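Local coordinates for protein glutathione S-transferase (Acinetobacter baumannii, PDB 4MP4) that probably catalyses the conjugation of glutathione to electrophilic substrates, as expected of a dimeric glutathione S-transferase, at residues 107-119 with 131-144. Residues are numbered along the deposited sequence; the frame is centred on the assembly and turned at random.
Sequences WLRSDLVALRTER and TPLSEEGKKAAEKL
Glu-118 meets the N-cap of helix 135-151 with both carboxylate oxygens, within the all-helical C-terminal domain of the glutathione S-transferase fold. OE1 of Glu-118 accepts from the backbone N of Ser-134 at 2.8 Å. OE2 of Glu-118 accepts from OG of Ser-134 at 2.6 Å. Both donors lie on the syn sides of the carboxylate, slightly out of its plane. OG of Ser-134 in turn accepts from N of Gly-137 at 2.9 Å, the N-cap bond of the helix. The Glu-118 chain is extended beyond CG (chi2 173°), which carries the carboxylate across to this helix start. A water donates to OE1 of Glu-118 and to O of Pro-132.

Next to this, the guanidinium of Arg-119 grips Thr-131 O end-on, with NH1 at 3.1 Å and NH2 at 3.0 Å. CD2 of Leu-133 sits over the centre of one guanidinium face. NE of Arg-119 forms a salt bridge with Asp-182, and NH1 of Arg-119 also donates to O of Glu-118.

The short segments 113-118 and 135-144 cross at -112°, with their axes 7.7 Å apart. Small residues, Ala-114, Gly-137 and Ala-140, lie where the helices come close. CB of Ala-114 rests on the Glu-136 and Gly-137 backbone, and CB of Ala-140 packs on CB of Leu-115 and CD2 of Leu-112. Further in, Leu-144 spreads its two methyls: CD2 meets CD2 of Leu-115, while CD1 touches CD1 of Leu-112. Leu-170 and Met-173 of helix 165-178 also pack on Leu-144.

Trp-107 lies at the far end of the contact, where Glu-73 of the second subunit packs on it. The Trp-107 indole takes CD1 of Leu-112 on one face, offset toward the rim, and CH2 of Trp-107 lies 3.8 Å from CA of Leu-144.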
ATOM      1  N   TRP A 107      -4.536   4.738   0.215  1.00 20.49           N
ATOM      2  CA  TRP A 107      -5.836   4.742  -0.416  1.00 15.86           C
ATOM      3  C   TRP A 107      -5.750   4.980  -1.927  1.00 19.88           C
ATOM      4  O   TRP A 107      -6.369   4.252  -2.716  1.00 20.30           O
ATOM      5  CB  TRP A 107      -6.697   5.793   0.276  1.00 16.02           C
ATOM      6  CG  TRP A 107      -7.980   6.016  -0.384  1.00 19.62           C
ATOM      7  CD1 TRP A 107      -9.029   5.142  -0.477  1.00 19.22           C
ATOM      8  CD2 TRP A 107      -8.382   7.207  -1.066  1.00 14.32           C
ATOM      9  NE1 TRP A 107     -10.068   5.729  -1.173  1.00 14.54           N
ATOM     10  CE2 TRP A 107      -9.690   6.986  -1.543  1.00 19.77           C
ATOM     11  CE3 TRP A 107      -7.753   8.422  -1.321  1.00 20.56           C
ATOM     12  CZ2 TRP A 107     -10.378   7.958  -2.257  1.00 14.57           C
ATOM     13  CZ3 TRP A 107      -8.438   9.378  -2.034  1.00 18.50           C
ATOM     14  CH2 TRP A 107      -9.738   9.139  -2.496  1.00 18.81           C
ATOM     15  N   LEU A 108      -4.975   5.989  -2.330  1.00 13.11           N
ATOM     16  CA  LEU A 108      -4.686   6.224  -3.748  1.00 14.20           C
ATOM     17  C   LEU A 108      -4.054   5.013  -4.424  1.00 15.33           C
ATOM     18  O   LEU A 108      -4.353   4.723  -5.581  1.00 25.46           O
ATOM     19  CB  LEU A 108      -3.743   7.427  -3.933  1.00 15.02           C
ATOM     20  CG  LEU A 108      -4.269   8.794  -3.510  1.00 13.67           C
ATOM     21  CD1 LEU A 108      -3.150   9.829  -3.512  1.00 13.11           C
ATOM     22  CD2 LEU A 108      -5.438   9.199  -4.415  1.00 13.02           C
ATOM     23  N   ARG A 109      -3.156   4.323  -3.722  1.00 19.40           N
ATOM     24  CA  ARG A 109      -2.462   3.158  -4.291  1.00 16.59           C
ATOM     25  C   ARG A 109      -3.385   1.968  -4.531  1.00 21.71           C
ATOM     26  O   ARG A 109      -3.276   1.308  -5.559  1.00 28.72           O
ATOM     27  CB  ARG A 109      -1.304   2.712  -3.393  1.00 16.92           C
ATOM     28  CG  ARG A 109      -0.677   1.362  -3.780  1.00 12.04           C
ATOM     29  CD  ARG A 109       0.230   1.495  -4.983  1.00 19.11           C
ATOM     30  NE  ARG A 109       0.680   0.216  -5.540  1.00 26.38           N
ATOM     31  CZ  ARG A 109       0.036  -0.467  -6.491  1.00 28.96           C
ATOM     32  NH1 ARG A 109      -1.128  -0.035  -6.983  1.00 18.45           N
ATOM     33  NH2 ARG A 109       0.549  -1.604  -6.942  1.00 30.09           N
ATOM     34  N   SER A 110      -4.301   1.715  -3.598  1.00 12.42           N
ATOM     35  CA  SER A 110      -5.056   0.468  -3.569  1.00 16.77           C
ATOM     36  C   SER A 110      -6.550   0.558  -3.853  1.00 21.41           C
ATOM     37  O   SER A 110      -7.145  -0.409  -4.333  1.00 22.62           O
ATOM     38  CB  SER A 110      -4.870  -0.219  -2.219  1.00 24.22           C
ATOM     39  OG  SER A 110      -3.549  -0.719  -2.123  1.00 37.56           O
ATOM     40  N   ASP A 111      -7.168   1.687  -3.514  1.00 16.44           N
ATOM     41  CA  ASP A 111      -8.568   1.896  -3.857  1.00 16.76           C
ATOM     42  C   ASP A 111      -8.651   2.578  -5.226  1.00 25.93           C
ATOM     43  O   ASP A 111      -7.637   2.698  -5.928  1.00 29.64           O
ATOM     44  CB  ASP A 111      -9.263   2.712  -2.773  1.00 22.89           C
ATOM     45  CG  ASP A 111     -10.769   2.778  -2.959  1.00 47.90           C
ATOM     46  OD1 ASP A 111     -11.318   1.958  -3.733  1.00 58.28           O
ATOM     47  OD2 ASP A 111     -11.404   3.657  -2.337  1.00 58.94           O
ATOM     48  N   LEU A 112      -9.851   3.009  -5.606  1.00 22.20           N
ATOM     49  CA  LEU A 112     -10.086   3.712  -6.866  1.00 18.21           C
ATOM     50  C   LEU A 112      -9.707   2.833  -8.046  1.00 17.41           C
ATOM     51  O   LEU A 112      -9.299   3.331  -9.078  1.00 27.29           O
ATOM     52  CB  LEU A 112      -9.328   5.049  -6.895  1.00 12.84           C
ATOM     53  CG  LEU A 112      -9.617   5.962  -5.701  1.00 16.85           C
ATOM     54  CD1 LEU A 112      -8.853   7.293  -5.798  1.00 13.26           C
ATOM     55  CD2 LEU A 112     -11.102   6.221  -5.604  1.00 13.73           C
ATOM     56  N   VAL A 113      -9.838   1.522  -7.874  1.00 24.48           N
ATOM     57  CA  VAL A 113      -9.448   0.548  -8.894  1.00 21.54           C
ATOM     58  C   VAL A 113     -10.073   0.836 -10.261  1.00 18.52           C
ATOM     59  O   VAL A 113      -9.388   0.781 -11.288  1.00 19.17           O
ATOM     60  CB  VAL A 113      -9.804  -0.920  -8.457  1.00 34.83           C
ATOM     61  CG1 VAL A 113      -9.328  -1.944  -9.485  1.00 12.74           C
ATOM     62  CG2 VAL A 113      -9.207  -1.244  -7.100  1.00 28.29           C
ATOM     63  N   ALA A 114     -11.365   1.142 -10.286  1.00 13.06           N
ATOM     64  CA  ALA A 114     -12.025   1.402 -11.563  1.00 22.74           C
ATOM     65  C   ALA A 114     -11.403   2.599 -12.292  1.00 26.32           C
ATOM     66  O   ALA A 114     -11.188   2.565 -13.516  1.00 23.80           O
ATOM     67  CB  ALA A 114     -13.511   1.596 -11.366  1.00 20.79           C
ATOM     68  N   LEU A 115     -11.095   3.641 -11.523  1.00 24.64           N
ATOM     69  CA  LEU A 115     -10.507   4.868 -12.054  1.00 22.69           C
ATOM     70  C   LEU A 115      -9.128   4.644 -12.676  1.00 24.85           C
ATOM     71  O   LEU A 115      -8.862   5.077 -13.811  1.00 24.17           O
ATOM     72  CB  LEU A 115     -10.421   5.920 -10.951  1.00 24.41           C
ATOM     73  CG  LEU A 115      -9.870   7.289 -11.326  1.00 28.73           C
ATOM     74  CD1 LEU A 115     -10.636   7.847 -12.517  1.00 28.19           C
ATOM     75  CD2 LEU A 115      -9.934   8.230 -10.119  1.00 25.72           C
ATOM     76  N   ARG A 116      -8.255   3.967 -11.935  1.00 25.29           N
ATOM     77  CA  ARG A 116      -6.922   3.639 -12.438  1.00 24.50           C
ATOM     78  C   ARG A 116      -6.998   2.759 -13.684  1.00 21.92           C
ATOM     79  O   ARG A 116      -6.257   2.956 -14.638  1.00 19.81           O
ATOM     80  CB  ARG A 116      -6.074   2.981 -11.349  1.00 19.82           C
ATOM     81  CG  ARG A 116      -5.643   3.955 -10.259  1.00 19.93           C
ATOM     82  CD  ARG A 116      -4.744   3.296  -9.215  1.00 22.95           C
ATOM     83  NE  ARG A 116      -5.498   2.445  -8.299  1.00 21.58           N
ATOM     84  CZ  ARG A 116      -5.221   1.163  -8.060  1.00 22.44           C
ATOM     85  NH1 ARG A 116      -5.972   0.477  -7.215  1.00 21.79           N
ATOM     86  NH2 ARG A 116      -4.194   0.564  -8.657  1.00 22.25           N
ATOM     87  N   THR A 117      -7.914   1.802 -13.680  1.00 19.62           N
ATOM     88  CA  THR A 117      -8.082   0.903 -14.814  1.00 17.53           C
ATOM     89  C   THR A 117      -8.633   1.629 -16.053  1.00 13.00           C
ATOM     90  O   THR A 117      -8.160   1.409 -17.156  1.00 15.42           O
ATOM     91  CB  THR A 117      -9.027  -0.257 -14.452  1.00 19.46           C
ATOM     92  OG1 THR A 117      -8.480  -0.988 -13.355  1.00 24.30           O
ATOM     93  CG2 THR A 117      -9.201  -1.193 -15.614  1.00 12.46           C
ATOM     94  N   GLU A 118      -9.618   2.500 -15.859  1.00 15.98           N
ATOM     95  CA  GLU A 118     -10.339   3.109 -16.976  1.00 12.98           C
ATOM     96  C   GLU A 118      -9.683   4.402 -17.439  1.00 22.33           C
ATOM     97  O   GLU A 118     -10.026   4.945 -18.492  1.00 18.30           O
ATOM     98  CB  GLU A 118     -11.818   3.354 -16.592  1.00 14.67           C
ATOM     99  CG  GLU A 118     -12.619   2.047 -16.356  1.00 23.09           C
ATOM    100  CD  GLU A 118     -14.033   2.259 -15.807  1.00 31.31           C
ATOM    101  OE1 GLU A 118     -14.720   3.222 -16.207  1.00 29.59           O
ATOM    102  OE2 GLU A 118     -14.463   1.446 -14.963  1.00 39.37           O
ATOM    103  N   ARG A 119      -8.759   4.914 -16.630  1.00 25.93           N
ATOM    104  CA  ARG A 119      -8.030   6.119 -16.985  1.00 17.31           C
ATOM    105  C   ARG A 119      -6.563   5.923 -16.653  1.00 20.11           C
ATOM    106  O   ARG A 119      -6.052   6.520 -15.698  1.00 12.89           O
ATOM    107  CB  ARG A 119      -8.584   7.341 -16.241  1.00 15.22           C
ATOM    108  CG  ARG A 119     -10.039   7.703 -16.576  1.00 19.79           C
ATOM    109  CD  ARG A 119     -10.144   8.294 -17.982  1.00 26.98           C
ATOM    110  NE  ARG A 119     -11.481   8.782 -18.303  1.00 25.92           N
ATOM    111  CZ  ARG A 119     -12.373   8.107 -19.026  1.00 25.99           C
ATOM    112  NH1 ARG A 119     -12.079   6.900 -19.499  1.00 20.16           N
ATOM    113  NH2 ARG A 119     -13.563   8.641 -19.274  1.00 20.43           N
ATOM    114  N   THR A 131     -13.919   6.174 -24.360  1.00 36.13           N
ATOM    115  CA  THR A 131     -14.840   5.475 -23.480  1.00 27.69           C
ATOM    116  C   THR A 131     -15.223   6.276 -22.240  1.00 30.78           C
ATOM    117  O   THR A 131     -14.360   6.792 -21.534  1.00 30.70           O
ATOM    118  CB  THR A 131     -14.212   4.160 -23.067  1.00 28.06           C
ATOM    119  OG1 THR A 131     -13.615   3.566 -24.224  1.00 27.32           O
ATOM    120  CG2 THR A 131     -15.249   3.219 -22.478  1.00 28.75           C
ATOM    121  N   PRO A 132     -16.536   6.395 -21.984  1.00 38.29           N
ATOM    122  CA  PRO A 132     -17.046   7.061 -20.780  1.00 31.57           C
ATOM    123  C   PRO A 132     -16.741   6.226 -19.550  1.00 33.63           C
ATOM    124  O   PRO A 132     -16.501   5.015 -19.672  1.00 31.25           O
ATOM    125  CB  PRO A 132     -18.561   7.080 -21.001  1.00 30.35           C
ATOM    126  CG  PRO A 132     -18.759   6.839 -22.461  1.00 30.43           C
ATOM    127  CD  PRO A 132     -17.626   5.960 -22.875  1.00 35.88           C
ATOM    128  N   LEU A 133     -16.750   6.858 -18.379  1.00 29.44           N
ATOM    129  CA  LEU A 133     -16.574   6.115 -17.141  1.00 32.98           C
ATOM    130  C   LEU A 133     -17.727   5.145 -16.946  1.00 36.68           C
ATOM    131  O   LEU A 133     -18.902   5.517 -17.068  1.00 38.92           O
ATOM    132  CB  LEU A 133     -16.487   7.063 -15.940  1.00 29.89           C
ATOM    133  CG  LEU A 133     -15.185   7.860 -15.870  1.00 22.81           C
ATOM    134  CD1 LEU A 133     -15.309   8.955 -14.858  1.00 16.77           C
ATOM    135  CD2 LEU A 133     -14.051   6.935 -15.522  1.00 15.00           C
ATOM    136  N   SER A 134     -17.379   3.900 -16.649  1.00 28.64           N
ATOM    137  CA  SER A 134     -18.345   2.913 -16.219  1.00 24.25           C
ATOM    138  C   SER A 134     -18.958   3.340 -14.888  1.00 33.56           C
ATOM    139  O   SER A 134     -18.513   4.300 -14.262  1.00 38.39           O
ATOM    140  CB  SER A 134     -17.658   1.574 -16.006  1.00 15.88           C
ATOM    141  OG  SER A 134     -17.083   1.532 -14.709  1.00 28.45           O
ATOM    142  N   GLU A 135     -19.967   2.598 -14.446  1.00 49.20           N
ATOM    143  CA  GLU A 135     -20.657   2.935 -13.216  1.00 48.89           C
ATOM    144  C   GLU A 135     -19.718   2.898 -12.015  1.00 39.15           C
ATOM    145  O   GLU A 135     -19.734   3.802 -11.190  1.00 32.77           O
ATOM    146  CB  GLU A 135     -21.876   2.034 -13.007  1.00 56.38           C
ATOM    147  CG  GLU A 135     -23.152   2.816 -12.683  1.00 70.22           C
ATOM    148  CD  GLU A 135     -23.497   3.877 -13.736  1.00 76.42           C
ATOM    149  OE1 GLU A 135     -23.676   3.515 -14.921  1.00 78.63           O
ATOM    150  OE2 GLU A 135     -23.593   5.073 -13.378  1.00 76.70           O
ATOM    151  N   GLU A 136     -18.893   1.864 -11.922  1.00 37.44           N
ATOM    152  CA  GLU A 136     -17.875   1.823 -10.879  1.00 40.27           C
ATOM    153  C   GLU A 136     -16.819   2.917 -11.096  1.00 36.87           C
ATOM    154  O   GLU A 136     -16.274   3.475 -10.143  1.00 26.89           O
ATOM    155  CB  GLU A 136     -17.228   0.439 -10.812  1.00 47.75           C
ATOM    156  CG  GLU A 136     -18.182  -0.657 -10.361  1.00 56.40           C
ATOM    157  CD  GLU A 136     -18.948  -0.288  -9.095  1.00 68.03           C
ATOM    158  OE1 GLU A 136     -20.198  -0.372  -9.108  1.00 69.81           O
ATOM    159  OE2 GLU A 136     -18.306   0.083  -8.086  1.00 70.38           O
ATOM    160  N   GLY A 137     -16.542   3.229 -12.358  1.00 40.52           N
ATOM    161  CA  GLY A 137     -15.620   4.300 -12.683  1.00 31.13           C
ATOM    162  C   GLY A 137     -16.106   5.637 -12.160  1.00 30.87           C
ATOM    163  O   GLY A 137     -15.340   6.378 -11.545  1.00 25.84           O
ATOM    164  N   LYS A 138     -17.384   5.942 -12.393  1.00 32.76           N
ATOM    165  CA  LYS A 138     -17.996   7.182 -11.905  1.00 33.60           C
ATOM    166  C   LYS A 138     -17.981   7.270 -10.378  1.00 30.69           C
ATOM    167  O   LYS A 138     -17.873   8.349  -9.789  1.00 25.90           O
ATOM    168  CB  LYS A 138     -19.443   7.291 -12.392  1.00 38.65           C
ATOM    169  CG  LYS A 138     -19.613   7.378 -13.905  1.00 48.95           C
ATOM    170  CD  LYS A 138     -21.077   7.602 -14.274  1.00 54.56           C
ATOM    171  CE  LYS A 138     -21.390   7.132 -15.687  1.00 61.78           C
ATOM    172  NZ  LYS A 138     -22.868   7.075 -15.912  1.00 67.42           N
ATOM    173  N   LYS A 139     -18.101   6.111  -9.747  1.00 33.28           N
ATOM    174  CA  LYS A 139     -18.191   6.025  -8.303  1.00 33.53           C
ATOM    175  C   LYS A 139     -16.828   6.300  -7.644  1.00 31.60           C
ATOM    176  O   LYS A 139     -16.764   6.935  -6.580  1.00 27.18           O
ATOM    177  CB  LYS A 139     -18.751   4.654  -7.907  1.00 27.62           C
ATOM    178  CG  LYS A 139     -19.625   4.665  -6.681  1.00 40.60           C
ATOM    179  CD  LYS A 139     -20.936   3.907  -6.927  1.00 53.93           C
ATOM    180  CE  LYS A 139     -20.697   2.427  -7.239  1.00 60.16           C
ATOM    181  NZ  LYS A 139     -21.971   1.715  -7.576  1.00 60.60           N
ATOM    182  N   ALA A 140     -15.749   5.831  -8.271  1.00 22.99           N
ATOM    183  CA  ALA A 140     -14.404   6.093  -7.752  1.00 24.06           C
ATOM    184  C   ALA A 140     -14.069   7.579  -7.901  1.00 28.67           C
ATOM    185  O   ALA A 140     -13.518   8.188  -6.990  1.00 28.93           O
ATOM    186  CB  ALA A 140     -13.370   5.239  -8.456  1.00 20.64           C
ATOM    187  N   ALA A 141     -14.430   8.155  -9.047  1.00 25.88           N
ATOM    188  CA  ALA A 141     -14.142   9.558  -9.322  1.00 24.53           C
ATOM    189  C   ALA A 141     -14.814  10.458  -8.301  1.00 25.93           C
ATOM    190  O   ALA A 141     -14.192  11.386  -7.793  1.00 29.60           O
ATOM    191  CB  ALA A 141     -14.563   9.944 -10.736  1.00 27.78           C
ATOM    192  N   GLU A 142     -16.072  10.166  -7.989  1.00 21.39           N
ATOM    193  CA  GLU A 142     -16.817  10.941  -6.996  1.00 30.07           C
ATOM    194  C   GLU A 142     -16.233  10.803  -5.594  1.00 32.29           C
ATOM    195  O   GLU A 142     -16.184  11.770  -4.820  1.00 26.54           O
ATOM    196  CB  GLU A 142     -18.297  10.531  -6.987  1.00 28.26           C
ATOM    197  CG  GLU A 142     -19.116  11.212  -8.062  1.00 37.21           C
ATOM    198  CD  GLU A 142     -19.150  12.728  -7.894  1.00 46.51           C
ATOM    199  OE1 GLU A 142     -18.981  13.219  -6.747  1.00 55.48           O
ATOM    200  OE2 GLU A 142     -19.341  13.430  -8.911  1.00 41.00           O
ATOM    201  N   LYS A 143     -15.803   9.586  -5.274  1.00 29.71           N
ATOM    202  CA  LYS A 143     -15.178   9.310  -3.999  1.00 20.79           C
ATOM    203  C   LYS A 143     -13.864  10.083  -3.882  1.00 33.52           C
ATOM    204  O   LYS A 143     -13.545  10.619  -2.829  1.00 31.36           O
ATOM    205  CB  LYS A 143     -14.967   7.813  -3.852  1.00 21.01           C
ATOM    206  CG  LYS A 143     -14.703   7.373  -2.447  1.00 44.84           C
ATOM    207  CD  LYS A 143     -14.712   5.862  -2.394  1.00 55.45           C
ATOM    208  CE  LYS A 143     -13.958   5.341  -1.179  1.00 55.75           C
ATOM    209  NZ  LYS A 143     -13.370   4.009  -1.480  1.00 47.90           N
ATOM    210  N   LEU A 144     -13.123  10.150  -4.982  1.00 18.96           N
ATOM    211  CA  LEU A 144     -11.915  10.949  -5.075  1.00 18.56           C
ATOM    212  C   LEU A 144     -12.220  12.429  -4.866  1.00 24.33           C
ATOM    213  O   LEU A 144     -11.523  13.111  -4.112  1.00 27.58           O
ATOM    214  CB  LEU A 144     -11.233  10.741  -6.446  1.00 17.92           C
ATOM    215  CG  LEU A 144     -10.021  11.628  -6.766  1.00 18.77           C
ATOM    216  CD1 LEU A 144      -8.864  11.336  -5.798  1.00 17.32           C
ATOM    217  CD2 LEU A 144      -9.549  11.488  -8.213  1.00 17.78           C
TER
HETATM  218  O   HOH W   1     -14.408   3.218 -18.762  1.00 30.64           O